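Member of DUF4221 family (Bacteroides vulgatus, PDB 3S9J) is of unknown function but folds as a six-bladed beta-propeller, a scaffold that in other families often carries binding or enzymatic sites. Local coordinates at residues 143-149 / 166-172; 184-188 / 216-220; 234-240 / 312-318; 326-332 / 355-360. All coordinates share one frame; numbering follows the deposited sequence.

Interaction 1. Residues 143-149 / 166-172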
# COMPACT_ATOMS: atom_id res chain seq x y z
N SER A 143 8.31 16.48 -11.12
CA SER A 143 7.04 16.50 -11.86
C SER A 143 6.72 15.24 -12.70
O SER A 143 5.99 15.31 -13.69
CB SER A 143 6.98 17.78 -12.71
OG SER A 143 6.94 18.92 -11.85
N CYS A 144 7.24 14.10 -12.25
CA CYS A 144 6.85 12.79 -12.78
C CYS A 144 6.31 11.94 -11.65
O CYS A 144 6.83 11.97 -10.53
CB CYS A 144 8.06 12.07 -13.37
SG CYS A 144 8.84 12.97 -14.75
N ILE A 145 5.29 11.15 -11.97
CA ILE A 145 4.72 10.21 -11.01
C ILE A 145 5.34 8.83 -11.26
O ILE A 145 5.40 8.38 -12.39
CB ILE A 145 3.20 10.15 -11.09
CG1 ILE A 145 2.68 9.24 -9.94
CG2 ILE A 145 2.71 9.70 -12.47
CD1 ILE A 145 1.22 9.24 -9.79
N PHE A 146 5.79 8.20 -10.18
CA PHE A 146 6.47 6.91 -10.19
C PHE A 146 5.56 5.88 -9.60
O PHE A 146 4.97 6.11 -8.52
CB PHE A 146 7.71 6.98 -9.34
CG PHE A 146 8.82 7.77 -9.96
CD1 PHE A 146 8.74 9.16 -10.05
CD2 PHE A 146 9.96 7.12 -10.43
CE1 PHE A 146 9.78 9.88 -10.61
CE2 PHE A 146 11.00 7.87 -11.00
CZ PHE A 146 10.90 9.23 -11.08
N LEU A 147 5.45 4.76 -10.28
CA LEU A 147 4.49 3.67 -10.02
C LEU A 147 5.20 2.32 -10.07
O LEU A 147 6.06 2.14 -10.91
CB LEU A 147 3.42 3.60 -11.14
CG LEU A 147 2.29 4.63 -11.30
CD1 LEU A 147 1.00 3.92 -11.63
CD2 LEU A 147 2.10 5.46 -10.08
N ARG A 148 4.73 1.35 -9.30
CA ARG A 148 5.18 -0.02 -9.43
C ARG A 148 4.84 -0.56 -10.80
O ARG A 148 3.78 -0.24 -11.37
CB ARG A 148 4.51 -0.89 -8.35
CG ARG A 148 4.63 -2.37 -8.52
CD ARG A 148 4.12 -3.09 -7.26
NE ARG A 148 3.98 -4.52 -7.49
CZ ARG A 148 2.91 -5.13 -7.99
NH1 ARG A 148 1.83 -4.46 -8.36
NH2 ARG A 148 2.95 -6.46 -8.15
N GLN A 149 5.69 -1.44 -11.30
CA GLN A 149 5.41 -2.17 -12.52
C GLN A 149 5.48 -3.69 -12.27
O GLN A 149 6.30 -4.17 -11.48
CB GLN A 149 6.39 -1.75 -13.61
CG GLN A 149 6.12 -0.33 -14.07
CD GLN A 149 4.86 -0.23 -14.90
OE1 GLN A 149 4.85 -0.59 -16.08
NE2 GLN A 149 3.80 0.25 -14.30
N MSE A 166 11.11 -2.63 -11.87
CA MSE A 166 10.19 -2.50 -10.75
C MSE A 166 9.32 -1.24 -10.79
O MSE A 166 8.28 -1.23 -10.16
CB MSE A 166 10.94 -2.53 -9.42
CG MSE A 166 11.41 -3.96 -9.01
SE MSE A 166 12.51 -3.92 -7.42
CE MSE A 166 11.17 -3.37 -6.25
N PHE A 167 9.79 -0.18 -11.46
CA PHE A 167 9.08 1.08 -11.52
C PHE A 167 9.13 1.70 -12.91
O PHE A 167 10.05 1.44 -13.69
CB PHE A 167 9.72 2.07 -10.55
CG PHE A 167 9.47 1.74 -9.11
CD1 PHE A 167 8.34 2.22 -8.46
CD2 PHE A 167 10.35 0.93 -8.41
CE1 PHE A 167 8.11 1.92 -7.13
CE2 PHE A 167 10.10 0.61 -7.09
CZ PHE A 167 8.99 1.10 -6.46
N ALA A 168 8.13 2.51 -13.19
CA ALA A 168 8.10 3.38 -14.35
C ALA A 168 7.57 4.72 -13.88
O ALA A 168 6.92 4.79 -12.84
CB ALA A 168 7.22 2.83 -15.43
N SER A 169 7.89 5.78 -14.62
CA SER A 169 7.37 7.11 -14.28
C SER A 169 6.67 7.69 -15.48
O SER A 169 6.94 7.30 -16.61
CB SER A 169 8.48 8.05 -13.82
OG SER A 169 9.34 8.41 -14.92
N GLN A 170 5.75 8.60 -15.23
CA GLN A 170 5.09 9.35 -16.28
C GLN A 170 5.22 10.83 -16.00
O GLN A 170 4.94 11.31 -14.90
CB GLN A 170 3.61 8.94 -16.38
CG GLN A 170 2.92 9.67 -17.53
CD GLN A 170 1.61 9.06 -17.91
OE1 GLN A 170 0.79 8.74 -17.04
NE2 GLN A 170 1.40 8.91 -19.20
N ASP A 171 5.64 11.58 -17.02
CA ASP A 171 5.83 13.01 -16.90
C ASP A 171 4.46 13.65 -16.91
O ASP A 171 3.68 13.45 -17.85
CB ASP A 171 6.71 13.50 -18.05
CG ASP A 171 7.12 14.93 -17.89
OD1 ASP A 171 6.24 15.79 -17.98
OD2 ASP A 171 8.30 15.19 -17.60
N LEU A 172 4.16 14.46 -15.90
CA LEU A 172 2.84 15.06 -15.78
C LEU A 172 2.63 16.27 -16.73
O LEU A 172 1.53 16.78 -16.86
CB LEU A 172 2.60 15.46 -14.33
CG LEU A 172 2.59 14.28 -13.34
CD1 LEU A 172 2.62 14.77 -11.90
CD2 LEU A 172 1.38 13.35 -13.61
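Strand 144-148 runs antiparallel to strand 167-171, their axes 4.4 Å apart at closest approach and 157° between directions, with paired backbone hydrogen bonds between Ile-145 and Gln-170 and again between Leu-147 and Ala-168. One further hydrogen bond at each end extends this ladder, from Leu-172 N to Ser-143 O and from Gln-149 N to Met-166 O. On the face that carries Cys-144, Phe-146, Ser-169 and Asp-171, the CB of Ser-169 sits over the centre of the Phe-146 ring, 3.6 Å from the centroid. Serine is small enough to lie beneath the ring, and its OG, set between the backbone N and the carbonyl carbon (chi1 70°), points off the aromatic face. Next along, Cys-144 SG lies 3.7 Å from Asp-171 OD2, while the other carboxylate oxygen takes the amides of Arg-173 and Thr-174. Across the sheet, Ala-168 is short enough for Gln-149 to bend over it, Gln-149 CG to Ala-168 CB 3.6 Å, with the Gln-149 amide held by Thr-126 and by Arg-148 O. Ile-145 CG2 meets Leu-172 CD2 at 4.0 Å. These are the two middle strands of a propeller blade: strand 139-141 adds Phe-139, stacked on Phe-146, strand 177-183 flanks the other side, and Phe-167 meets Tyr-203 of the next blade edge-to-face.

Interaction 2. Residues 184-188 / 216-220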
# COMPACT_ATOMS: atom_id res chain seq x y z
N TYR A 184 13.93 -6.06 -10.63
CA TYR A 184 13.57 -7.08 -9.66
C TYR A 184 14.84 -7.85 -9.25
O TYR A 184 15.71 -8.09 -10.06
CB TYR A 184 12.55 -8.06 -10.24
CG TYR A 184 11.15 -7.57 -10.18
CD1 TYR A 184 10.64 -6.72 -11.16
CD2 TYR A 184 10.30 -7.96 -9.15
CE1 TYR A 184 9.30 -6.26 -11.11
CE2 TYR A 184 8.98 -7.51 -9.10
CZ TYR A 184 8.48 -6.67 -10.08
OH TYR A 184 7.16 -6.24 -10.01
N PRO A 185 14.95 -8.18 -7.97
CA PRO A 185 16.14 -8.86 -7.48
C PRO A 185 16.12 -10.34 -7.90
O PRO A 185 15.04 -10.90 -8.15
CB PRO A 185 16.03 -8.71 -5.96
CG PRO A 185 14.57 -8.57 -5.69
CD PRO A 185 14.01 -7.85 -6.89
N PRO A 186 17.30 -10.96 -7.99
CA PRO A 186 17.40 -12.36 -8.45
C PRO A 186 17.11 -13.35 -7.33
O PRO A 186 17.96 -14.19 -7.00
CB PRO A 186 18.86 -12.46 -8.92
CG PRO A 186 19.59 -11.53 -8.00
CD PRO A 186 18.64 -10.35 -7.79
N ILE A 187 15.92 -13.24 -6.76
CA ILE A 187 15.52 -14.07 -5.60
C ILE A 187 14.33 -14.97 -5.91
O ILE A 187 13.74 -15.53 -4.99
CB ILE A 187 15.21 -13.18 -4.35
CG1 ILE A 187 14.01 -12.27 -4.59
CG2 ILE A 187 16.44 -12.38 -3.96
CD1 ILE A 187 13.68 -11.30 -3.42
N PHE A 188 13.97 -15.09 -7.19
CA PHE A 188 12.80 -15.84 -7.64
C PHE A 188 13.29 -17.04 -8.45
O PHE A 188 13.83 -16.88 -9.54
CB PHE A 188 11.89 -14.95 -8.47
CG PHE A 188 11.48 -13.73 -7.75
CD1 PHE A 188 10.46 -13.79 -6.80
CD2 PHE A 188 12.11 -12.53 -7.98
CE1 PHE A 188 10.09 -12.65 -6.09
CE2 PHE A 188 11.72 -11.38 -7.29
CZ PHE A 188 10.73 -11.46 -6.34
N PHE A 216 9.73 -6.64 -0.43
CA PHE A 216 9.10 -7.80 -1.05
C PHE A 216 8.43 -8.62 0.04
O PHE A 216 9.00 -8.85 1.08
CB PHE A 216 10.11 -8.66 -1.86
CG PHE A 216 10.42 -8.09 -3.21
CD1 PHE A 216 9.62 -8.40 -4.30
CD2 PHE A 216 11.45 -7.18 -3.36
CE1 PHE A 216 9.86 -7.83 -5.52
CE2 PHE A 216 11.68 -6.59 -4.56
CZ PHE A 216 10.91 -6.93 -5.66
N PHE A 217 7.18 -8.98 -0.20
CA PHE A 217 6.41 -9.72 0.78
C PHE A 217 7.12 -11.02 1.19
O PHE A 217 7.07 -11.42 2.35
CB PHE A 217 5.02 -10.05 0.24
CG PHE A 217 4.21 -8.84 -0.21
CD1 PHE A 217 4.29 -7.63 0.47
CD2 PHE A 217 3.35 -8.94 -1.30
CE1 PHE A 217 3.49 -6.52 0.05
CE2 PHE A 217 2.59 -7.85 -1.72
CZ PHE A 217 2.66 -6.66 -1.03
N GLY A 218 7.81 -11.65 0.25
CA GLY A 218 8.45 -12.94 0.53
C GLY A 218 9.89 -12.89 0.98
O GLY A 218 10.55 -13.92 0.97
N TYR A 219 10.39 -11.72 1.39
CA TYR A 219 11.82 -11.56 1.64
C TYR A 219 12.14 -10.87 2.95
O TYR A 219 11.53 -9.87 3.30
CB TYR A 219 12.46 -10.79 0.48
CG TYR A 219 13.96 -10.91 0.30
CD1 TYR A 219 14.62 -12.12 0.51
CD2 TYR A 219 14.71 -9.83 -0.14
CE1 TYR A 219 16.00 -12.22 0.29
CE2 TYR A 219 16.08 -9.92 -0.36
CZ TYR A 219 16.72 -11.12 -0.14
OH TYR A 219 18.08 -11.20 -0.37
N ASP A 220 13.16 -11.38 3.64
CA ASP A 220 13.62 -10.83 4.91
C ASP A 220 14.17 -9.41 4.83
O ASP A 220 14.16 -8.71 5.82
CB ASP A 220 14.77 -11.67 5.46
CG ASP A 220 14.35 -13.00 6.00
OD1 ASP A 220 13.18 -13.40 5.87
OD2 ASP A 220 15.22 -13.62 6.60
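The amide of Tyr-219 bonds back to the carbonyl of Phe-216, 3.2 Å from N to O, closing a type I beta turn that turns both aromatic side chains toward segment 184-188. No hydrogen bond crosses between the segments, and the contact is made by rings and aliphatic groups. Phe-216 takes most of it. Its CZ meets Pro-185 CD at 3.5 Å, the proline coming from the opposite direction with its CD oblique to the ring. Tyr-184 lies at the edge of the same phenyl group, CD2 to Phe-216 CE1 3.7 Å, in an oblique pairing with the planes 58° apart; its own hydroxyl reaches away to Gln-149 O, which suits a tyrosine at the border between an apolar cluster and the backbone. The edge of Phe-188 is turned toward the face of Phe-216, planes at 65°, in an offset edge-to-face pair with Phe-188 CZ 3.8 Å from Phe-216 CE1 and centroids 5.7 Å apart. In the propeller, segment 184-188 leaves the outermost strand 177-183 of one blade, whereas segment 216-220 is the hairpin turn between strands 211-216 and 221-225 of the following blade, and Tyr-184, Phe-188 and Phe-216 form an aromatic cluster at the seam. Pro-186 centres an inverse gamma turn with a weak bond from Ile-187 N to Pro-185 O. Beyond it, a chi1 of 64° directs the longer branch of Ile-187 so that CG1 lies over a face of Phe-188 and CD1 over the Tyr-219 ring, 3.9 Å from the centroid.

Interaction 3. Residues 234-240 / 312-318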
# COMPACT_ATOMS: atom_id res chain seq x y z
N TYR A 234 18.89 -4.06 3.64
CA TYR A 234 18.90 -4.07 5.10
C TYR A 234 17.99 -5.16 5.63
O TYR A 234 16.86 -5.33 5.16
CB TYR A 234 18.42 -2.75 5.66
CG TYR A 234 19.28 -1.57 5.29
CD1 TYR A 234 20.41 -1.26 6.02
CD2 TYR A 234 18.95 -0.76 4.21
CE1 TYR A 234 21.21 -0.18 5.69
CE2 TYR A 234 19.74 0.32 3.87
CZ TYR A 234 20.87 0.60 4.61
OH TYR A 234 21.64 1.69 4.29
N ASN A 235 18.48 -5.89 6.62
CA ASN A 235 17.66 -6.92 7.24
C ASN A 235 16.44 -6.33 7.93
O ASN A 235 16.55 -5.38 8.69
CB ASN A 235 18.47 -7.70 8.28
CG ASN A 235 17.68 -8.84 8.88
OD1 ASN A 235 17.29 -8.79 10.04
ND2 ASN A 235 17.40 -9.86 8.07
N ALA A 236 15.28 -6.91 7.67
CA ALA A 236 14.04 -6.44 8.27
C ALA A 236 13.16 -7.64 8.58
O ALA A 236 11.98 -7.66 8.27
CB ALA A 236 13.33 -5.46 7.34
N LYS A 237 13.77 -8.65 9.21
CA LYS A 237 13.12 -9.93 9.52
C LYS A 237 12.40 -9.85 10.86
O LYS A 237 12.95 -9.32 11.84
CB LYS A 237 14.19 -11.04 9.57
CG LYS A 237 13.74 -12.36 10.13
CD LYS A 237 14.88 -13.38 10.21
CE LYS A 237 14.38 -14.63 10.92
NZ LYS A 237 13.92 -14.41 12.33
N SER A 238 11.21 -10.42 10.92
CA SER A 238 10.48 -10.60 12.17
C SER A 238 11.16 -11.66 13.07
O SER A 238 11.54 -12.73 12.58
CB SER A 238 9.08 -11.10 11.90
OG SER A 238 8.44 -11.48 13.11
N ARG A 239 11.26 -11.36 14.37
CA ARG A 239 11.80 -12.35 15.31
C ARG A 239 10.89 -13.56 15.48
O ARG A 239 11.33 -14.57 16.01
CB ARG A 239 12.10 -11.71 16.68
CG ARG A 239 10.88 -11.25 17.48
CD ARG A 239 11.27 -10.06 18.38
NE ARG A 239 11.77 -8.93 17.59
CZ ARG A 239 12.46 -7.89 18.07
NH1 ARG A 239 12.75 -7.82 19.36
NH2 ARG A 239 12.85 -6.93 17.25
N TYR A 240 9.64 -13.48 15.01
CA TYR A 240 8.69 -14.57 15.17
C TYR A 240 8.62 -15.48 13.97
O TYR A 240 7.97 -16.50 14.05
CB TYR A 240 7.30 -14.00 15.47
CG TYR A 240 7.32 -13.10 16.68
CD1 TYR A 240 7.56 -13.64 17.94
CD2 TYR A 240 7.13 -11.72 16.57
CE1 TYR A 240 7.61 -12.85 19.06
CE2 TYR A 240 7.19 -10.91 17.71
CZ TYR A 240 7.42 -11.49 18.95
OH TYR A 240 7.49 -10.73 20.09
N ASP A 312 18.31 4.60 10.11
CA ASP A 312 19.44 3.88 9.55
C ASP A 312 19.10 2.43 9.23
O ASP A 312 19.98 1.64 8.93
CB ASP A 312 20.61 3.92 10.53
CG ASP A 312 21.13 5.34 10.78
OD1 ASP A 312 21.29 6.13 9.82
OD2 ASP A 312 21.39 5.66 11.96
N PHE A 313 17.81 2.10 9.28
CA PHE A 313 17.29 0.76 9.02
C PHE A 313 17.79 -0.29 9.99
O PHE A 313 17.94 -1.46 9.62
CB PHE A 313 17.53 0.37 7.57
CG PHE A 313 16.87 1.30 6.60
CD1 PHE A 313 15.52 1.19 6.32
CD2 PHE A 313 17.58 2.34 6.03
CE1 PHE A 313 14.91 2.07 5.44
CE2 PHE A 313 16.98 3.22 5.18
CZ PHE A 313 15.65 3.09 4.88
N GLU A 314 18.00 0.12 11.24
CA GLU A 314 18.26 -0.80 12.32
C GLU A 314 16.94 -1.13 12.99
O GLU A 314 16.14 -0.24 13.28
CB GLU A 314 19.24 -0.18 13.32
CG GLU A 314 20.60 0.17 12.69
CD GLU A 314 21.47 1.06 13.55
OE1 GLU A 314 20.95 1.70 14.50
OE2 GLU A 314 22.68 1.13 13.25
N ILE A 315 16.68 -2.42 13.22
CA ILE A 315 15.49 -2.84 13.95
C ILE A 315 15.62 -2.43 15.42
O ILE A 315 16.59 -2.80 16.09
CB ILE A 315 15.28 -4.37 13.87
CG1 ILE A 315 15.07 -4.82 12.43
CG2 ILE A 315 14.06 -4.79 14.73
CD1 ILE A 315 15.12 -6.32 12.26
N ILE A 316 14.67 -1.64 15.91
CA ILE A 316 14.68 -1.16 17.29
C ILE A 316 13.55 -1.76 18.15
O ILE A 316 13.54 -1.59 19.36
CB ILE A 316 14.71 0.39 17.40
CG1 ILE A 316 13.55 1.06 16.63
CG2 ILE A 316 16.04 0.90 16.91
CD1 ILE A 316 13.32 2.53 17.03
N GLY A 317 12.63 -2.47 17.51
CA GLY A 317 11.60 -3.18 18.25
C GLY A 317 10.61 -3.87 17.35
O GLY A 317 10.61 -3.68 16.11
N GLU A 318 9.75 -4.67 17.97
CA GLU A 318 8.73 -5.39 17.23
C GLU A 318 7.61 -5.74 18.17
O GLU A 318 7.86 -6.31 19.25
CB GLU A 318 9.30 -6.66 16.57
CG GLU A 318 8.27 -7.43 15.76
CD GLU A 318 8.82 -8.64 15.01
OE1 GLU A 318 10.04 -8.94 15.13
OE2 GLU A 318 8.01 -9.28 14.29
O HOH W 1 18.55 -3.93 9.67
O HOH W 2 12.30 -7.90 14.45
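Charge and hydrogen bonding centre on Glu-318, whose extended side chain presents its carboxylate to residues 238-239. Ser-238 OG donates to Glu-318 OE2 at 2.5 Å, and Arg-239 N to Glu-318 OE1 at 2.8 Å, both on syn lone pairs. Arg-239 NE adds a salt bridge to Glu-318 OE1 at 3.0 Å, on the anti side and tilted out of the carboxylate plane; Arg-239 NH2 also bonds to Gln-5 O. Ser-305 bonds to OE2. Glutamate suits this place because its two oxygens serve hydroxyl, amide and guanidinium together. Ser-238 OG accepts from Tyr-240 N as well, an ST turn. Two waters bridge the segments: one donates to Asn-235 O and Phe-313 O, the other to Lys-237 O and Glu-318 OE1 while accepting from Arg-239 NH2. Tyr-234 and Phe-313 form an offset stack, centroids 4.7 Å apart and planes at 21°, with Phe-313 CB over the tyrosine face. Ile-315 makes van der Waals contacts with polar groups, its CD1 3.7 Å from Lys-237 O and its CG2 at the guanidinium edge of Arg-239. Strands 231-235 and 315-321 are outermost in successive blades, making this a blade-to-blade seam of a beta-propeller.

Interaction 4. Residues 326-332 / 355-360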
# COMPACT_ATOMS: atom_id res chain seq x y z
N TYR A 326 -7.93 -6.11 14.40
CA TYR A 326 -7.51 -5.05 13.53
C TYR A 326 -7.73 -5.36 12.06
O TYR A 326 -7.75 -6.53 11.65
CB TYR A 326 -6.01 -4.76 13.74
CG TYR A 326 -5.72 -4.37 15.15
CD1 TYR A 326 -5.96 -3.07 15.60
CD2 TYR A 326 -5.21 -5.29 16.06
CE1 TYR A 326 -5.71 -2.71 16.92
CE2 TYR A 326 -4.96 -4.93 17.38
CZ TYR A 326 -5.21 -3.65 17.79
OH TYR A 326 -5.01 -3.29 19.09
N PHE A 327 -7.89 -4.30 11.27
CA PHE A 327 -7.94 -4.40 9.83
C PHE A 327 -6.70 -3.64 9.35
O PHE A 327 -6.76 -2.43 9.04
CB PHE A 327 -9.25 -3.82 9.27
CG PHE A 327 -9.47 -4.17 7.84
CD1 PHE A 327 -10.13 -5.35 7.49
CD2 PHE A 327 -8.94 -3.39 6.82
CE1 PHE A 327 -10.30 -5.71 6.14
CE2 PHE A 327 -9.12 -3.76 5.50
CZ PHE A 327 -9.78 -4.91 5.17
N TYR A 328 -5.55 -4.32 9.37
CA TYR A 328 -4.28 -3.63 9.17
C TYR A 328 -4.05 -3.18 7.73
O TYR A 328 -3.14 -2.37 7.50
CB TYR A 328 -3.09 -4.45 9.69
CG TYR A 328 -2.91 -5.81 9.07
CD1 TYR A 328 -2.32 -5.93 7.80
CD2 TYR A 328 -3.32 -6.95 9.71
CE1 TYR A 328 -2.16 -7.18 7.19
CE2 TYR A 328 -3.13 -8.22 9.12
CZ TYR A 328 -2.56 -8.33 7.88
OH TYR A 328 -2.40 -9.54 7.26
N LYS A 329 -4.85 -3.65 6.80
CA LYS A 329 -4.83 -3.14 5.44
C LYS A 329 -5.47 -1.75 5.30
O LYS A 329 -5.50 -1.19 4.19
CB LYS A 329 -5.43 -4.15 4.46
CG LYS A 329 -4.59 -5.43 4.43
CD LYS A 329 -4.97 -6.36 3.32
CE LYS A 329 -4.14 -7.62 3.36
NZ LYS A 329 -4.48 -8.61 2.26
N MSE A 330 -5.92 -1.19 6.43
CA MSE A 330 -6.24 0.23 6.56
C MSE A 330 -5.42 0.83 7.70
O MSE A 330 -5.86 0.88 8.87
CB MSE A 330 -7.72 0.46 6.78
CG MSE A 330 -8.55 0.37 5.50
SE MSE A 330 -10.33 1.13 5.70
CE MSE A 330 -11.07 -0.17 6.97
N SER A 331 -4.18 1.18 7.38
CA SER A 331 -3.25 1.76 8.34
C SER A 331 -2.68 3.05 7.74
O SER A 331 -2.58 3.17 6.52
CB SER A 331 -2.10 0.78 8.67
OG SER A 331 -2.60 -0.33 9.39
N PHE A 332 -2.35 4.01 8.60
CA PHE A 332 -1.68 5.23 8.17
C PHE A 332 -0.88 5.85 9.30
O PHE A 332 -1.14 5.60 10.49
CB PHE A 332 -2.67 6.26 7.63
CG PHE A 332 -3.54 6.93 8.69
CD1 PHE A 332 -4.78 6.37 9.04
CD2 PHE A 332 -3.17 8.13 9.29
CE1 PHE A 332 -5.60 6.97 9.97
CE2 PHE A 332 -4.00 8.74 10.25
CZ PHE A 332 -5.22 8.16 10.59
N LEU A 355 -15.91 4.11 11.17
CA LEU A 355 -14.52 3.86 10.80
C LEU A 355 -13.63 4.17 11.99
O LEU A 355 -13.57 5.30 12.46
CB LEU A 355 -14.09 4.64 9.58
CG LEU A 355 -12.64 4.55 9.14
CD1 LEU A 355 -12.26 3.10 8.72
CD2 LEU A 355 -12.43 5.56 7.97
N VAL A 356 -12.97 3.14 12.53
CA VAL A 356 -12.26 3.24 13.82
C VAL A 356 -10.80 2.90 13.62
O VAL A 356 -10.48 1.93 12.93
CB VAL A 356 -12.84 2.27 14.88
CG1 VAL A 356 -12.06 2.32 16.19
CG2 VAL A 356 -14.33 2.58 15.13
N PHE A 357 -9.94 3.71 14.23
CA PHE A 357 -8.50 3.48 14.26
C PHE A 357 -7.97 3.59 15.66
O PHE A 357 -8.43 4.42 16.44
CB PHE A 357 -7.74 4.52 13.41
CG PHE A 357 -8.07 4.51 11.97
CD1 PHE A 357 -7.35 3.72 11.08
CD2 PHE A 357 -9.04 5.35 11.46
CE1 PHE A 357 -7.61 3.73 9.74
CE2 PHE A 357 -9.30 5.40 10.11
CZ PHE A 357 -8.63 4.57 9.24
N THR A 358 -6.97 2.76 16.00
CA THR A 358 -6.23 2.93 17.22
C THR A 358 -4.85 3.51 16.89
O THR A 358 -4.20 3.06 15.95
CB THR A 358 -6.10 1.61 17.98
OG1 THR A 358 -7.41 1.20 18.38
CG2 THR A 358 -5.20 1.79 19.20
N CYS A 359 -4.43 4.52 17.66
CA CYS A 359 -3.13 5.13 17.51
C CYS A 359 -2.12 4.41 18.39
O CYS A 359 -2.35 4.25 19.59
CB CYS A 359 -3.20 6.60 17.94
SG CYS A 359 -1.65 7.48 17.72
N PHE A 360 -1.03 3.97 17.78
CA PHE A 360 0.06 3.32 18.48
C PHE A 360 1.27 4.21 18.55
O PHE A 360 1.75 4.68 17.52
CB PHE A 360 0.43 2.00 17.81
CG PHE A 360 -0.64 0.98 17.96
CD1 PHE A 360 -0.65 0.14 19.07
CD2 PHE A 360 -1.68 0.91 17.05
CE1 PHE A 360 -1.67 -0.78 19.25
CE2 PHE A 360 -2.70 0.02 17.22
CZ PHE A 360 -2.71 -0.84 18.34
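Tyr-326 starts the contact by directing its ring at Phe-360 of strand 354-364, Tyr-326 OH to Phe-360 CZ 3.4 Å, from the opposite direction. Strands 327-334 and 354-364 belong to one four-stranded propeller blade but are not neighbours in it: strand 337-341 runs between them, and strand 8-19 from the chain's beginning completes the sheet, the closure often called molecular velcro in propellers. Met-31 of the adjoining blade packs on Met-330, Phe-332 and Phe-357. Side chains, not backbone bonds, make this contact. The Tyr-326 and Phe-360 rings meet obliquely, planes at 65°, with Thr-358 CB at the tyrosine edge, 4.5 Å from Tyr-326 CE1. From Phe-327 to Met-330 the chain makes a type I turn, where a glycerol, probably from the crystallisation liquor, bonds to Tyr-326 O and to the amides of Tyr-328 and Lys-329. Met-330 (selenomethionine) follows, bent at its last torsion, and its CE reaches Leu-355 CD1 at 3.9 Å; the long unbranched methionine side chain, here with selenium for sulfur, suits this apolar corner. Its carbonyl O lies at the edge of the Phe-357 ring, 3.5 Å from Phe-357 CE1. At Phe-332 a chi1 of 72° folds the side chain back over its own main chain, which brings the ring edge-on to Phe-357 with Phe-332 CE1 3.7 Å above the centre of that face.

How the interactions relate
Round the propeller, interaction 1 lies inside one blade, interaction 2 at the seam to the next, and interaction 3 at the seam after that. The first two touch directly: Gln-149 O and Tyr-184 OH are 2.7 Å apart, and Met-166 CE is 3.6 Å from Phe-216 CZ. Interactions 2 and 3 join through Asp-220 O and Ala-236 N at 2.8 Å. Interaction 4, in the closing blade, touches none of the others, its nearest atoms about 8 Å from interaction 2 and about 10 Å from interaction 3, and lies across the chain's centre from interaction 1. No active site is assigned; the side chain of Leu-355 is about 9 Å from a bound sodium ion.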